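Local coordinates for protein putative poly(3-hydroxybutyrate) depolymerase LpqC (Bordetella parapertussis 12822, PDB 3D0K) that is a putative poly(3-hydroxybutyrate) depolymerase that probably hydrolyses ester bonds with a serine nucleophile on an alpha/beta-hydrolase fold, at residues A[69-72]-A[73-77]. Numbering follows the deposited sequence.
With SO4 (sulfate ion), chain G; FMT (formic acid), chain K.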
loop_
_atom_site.group_PDB
_atom_site.type_symbol
_atom_site.label_atom_id
_atom_site.label_comp_id
_atom_site.label_asym_id
_atom_site.label_seq_id
_atom_site.Cartn_x
_atom_site.Cartn_y
_atom_site.Cartn_z
ATOM N N ASP A 69 -0.276 0.349 -15.173
ATOM C CA ASP A 69 0.178 -1.031 -15.209
ATOM C C ASP A 69 -0.337 -1.837 -14.027
ATOM O O ASP A 69 -0.867 -2.936 -14.208
ATOM C CB ASP A 69 1.702 -1.083 -15.160
ATOM C CG ASP A 69 2.365 -0.787 -16.504
ATOM O OD1 ASP A 69 1.669 -0.694 -17.556
ATOM O OD2 ASP A 69 3.616 -0.651 -16.482
ATOM N N TYR A 70 -0.174 -1.300 -12.811
ATOM C CA TYR A 70 -0.672 -2.014 -11.617
ATOM C C TYR A 70 -2.185 -2.267 -11.643
ATOM O O TYR A 70 -2.679 -3.338 -11.266
ATOM C CB TYR A 70 -0.258 -1.275 -10.365
ATOM C CG TYR A 70 1.084 -1.742 -9.929
ATOM C CD1 TYR A 70 1.199 -2.833 -9.091
ATOM C CD2 TYR A 70 2.255 -1.171 -10.440
ATOM C CE1 TYR A 70 2.461 -3.306 -8.671
ATOM C CE2 TYR A 70 3.531 -1.648 -10.071
ATOM C CZ TYR A 70 3.614 -2.724 -9.166
ATOM O OH TYR A 70 4.835 -3.217 -8.732
ATOM N N ARG A 71 -2.917 -1.274 -12.132
ATOM C CA ARG A 71 -4.367 -1.416 -12.287
ATOM C C ARG A 71 -4.650 -2.592 -13.261
ATOM O O ARG A 71 -5.518 -3.421 -13.016
ATOM C CB ARG A 71 -4.946 -0.086 -12.789
ATOM C CG ARG A 71 -6.457 -0.116 -13.187
ATOM C CD ARG A 71 -6.755 -0.613 -14.642
ATOM N NE ARG A 71 -5.892 -0.010 -15.664
ATOM C CZ ARG A 71 -5.934 1.262 -16.054
ATOM N NH1 ARG A 71 -5.087 1.662 -16.979
ATOM N NH2 ARG A 71 -6.835 2.130 -15.556
ATOM N N ASP A 72 -3.870 -2.677 -14.331
ATOM C CA ASP A 72 -4.031 -3.769 -15.343
ATOM C C ASP A 72 -3.769 -5.145 -14.723
ATOM O O ASP A 72 -4.441 -6.142 -15.076
ATOM C CB ASP A 72 -3.072 -3.573 -16.518
ATOM C CG ASP A 72 -3.508 -2.443 -17.485
ATOM O OD1 ASP A 72 -4.593 -1.867 -17.337
ATOM O OD2 ASP A 72 -2.724 -2.133 -18.401
ATOM N N PHE A 73 -2.771 -5.226 -13.837
ATOM C CA PHE A 73 -2.440 -6.524 -13.200
ATOM C C PHE A 73 -3.625 -7.111 -12.447
ATOM O O PHE A 73 -3.732 -8.335 -12.338
ATOM C CB PHE A 73 -1.324 -6.383 -12.156
ATOM C CG PHE A 73 -0.033 -5.883 -12.699
ATOM C CD1 PHE A 73 0.283 -6.004 -14.046
ATOM C CD2 PHE A 73 0.890 -5.275 -11.820
ATOM C CE1 PHE A 73 1.535 -5.522 -14.552
ATOM C CE2 PHE A 73 2.145 -4.802 -12.294
ATOM C CZ PHE A 73 2.449 -4.914 -13.675
ATOM N N TRP A 74 -4.497 -6.244 -11.910
ATOM C CA TRP A 74 -5.653 -6.658 -11.121
ATOM C C TRP A 74 -6.951 -6.921 -11.908
ATOM O O TRP A 74 -7.949 -7.334 -11.317
ATOM C CB TRP A 74 -5.930 -5.645 -10.008
ATOM C CG TRP A 74 -4.946 -5.783 -8.863
ATOM C CD1 TRP A 74 -3.628 -5.321 -8.811
ATOM C CD2 TRP A 74 -5.177 -6.491 -7.663
ATOM N NE1 TRP A 74 -3.051 -5.669 -7.585
ATOM C CE2 TRP A 74 -3.983 -6.398 -6.874
ATOM C CE3 TRP A 74 -6.307 -7.161 -7.129
ATOM C CZ2 TRP A 74 -3.891 -6.969 -5.597
ATOM C CZ3 TRP A 74 -6.208 -7.734 -5.857
ATOM C CH2 TRP A 74 -4.997 -7.630 -5.109
ATOM N N ILE A 75 -6.948 -6.659 -13.214
ATOM C CA ILE A 75 -8.143 -6.912 -14.040
ATOM C C ILE A 75 -8.725 -8.354 -13.963
ATOM O O ILE A 75 -9.935 -8.534 -13.727
ATOM C CB ILE A 75 -7.972 -6.404 -15.486
ATOM C CG1 ILE A 75 -7.975 -4.840 -15.488
ATOM C CG2 ILE A 75 -9.118 -6.951 -16.407
ATOM C CD1 ILE A 75 -7.526 -4.256 -16.870
ATOM N N PRO A 76 -7.896 -9.383 -14.172
ATOM C CA PRO A 76 -8.496 -10.718 -14.121
ATOM C C PRO A 76 -9.161 -11.052 -12.777
ATOM O O PRO A 76 -10.266 -11.594 -12.765
ATOM C CB PRO A 76 -7.304 -11.646 -14.423
ATOM C CG PRO A 76 -6.325 -10.734 -15.185
ATOM C CD PRO A 76 -6.445 -9.436 -14.484
ATOM N N ALA A 77 -8.520 -10.692 -11.664
ATOM C CA ALA A 77 -9.136 -10.878 -10.340
ATOM C C ALA A 77 -10.432 -10.020 -10.194
ATOM O O ALA A 77 -11.413 -10.478 -9.594
ATOM C CB ALA A 77 -8.098 -10.560 -9.197
HETATM S S SO4 G . 8.305 -2.517 -9.120
HETATM O O1 SO4 G . 8.208 -3.911 -8.730
HETATM O O2 SO4 G . 9.389 -1.889 -8.390
HETATM O O3 SO4 G . 8.543 -2.413 -10.552
HETATM O O4 SO4 G . 7.022 -1.871 -8.822
HETATM C C FMT K . 1.493 4.090 -16.329
HETATM O O1 FMT K . 1.773 2.839 -16.295
HETATM O O2 FMT K . 0.907 4.813 -15.417
#
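Phe73 packs back against Tyr70 where helix 67-73 passes into helix 75-81 of a probable alpha/beta-hydrolase fold. Its CB lies near Tyr70 O. With chi1 at -61°, CG stands beside the backbone N, and the ring is laid back over the preceding turn. Phe73 CD1 passes 3.3 Å from Asp69 O, which sits under one ring face, offset toward the rim. Along the opposite edge of the ring, Phe73 CD2 comes 3.7 Å from Tyr70 CD1. Phe73 CE2 sits 3.7 Å above the plane of the Tyr70 ring, over its centre. The pair is therefore T-shaped, Phe73 giving the edge and Tyr70 the face, with planes at 65°. CZ lies nearest Asp69 O, with Asp69 CB a little further off.

The backbone changes step here. Phe73 N still bonds Asp69 O at 3.0 Å. Trp74 N is shared between Arg71 O at 3.2 Å and, weakly, Tyr70 O. Ile75 N bonds Asp72 O, three residues back. The Trp74 ring is buried against strand 56-60 and helix 273-286, edge-to-face with Phe145. Arg71 NE forms a salt bridge to Asp72 OD1, 2.8 Å away, while NH2 bonds Thr44 O. Ile75 CD1 lies alongside the same carboxylate. The Tyr70 side chain lies near the probable Ser148-His271-Asp216 triad without touching it. Tyr70 OH donates to O4 of a sulfate, probably from the crystallisation liquor, at 2.6 Å.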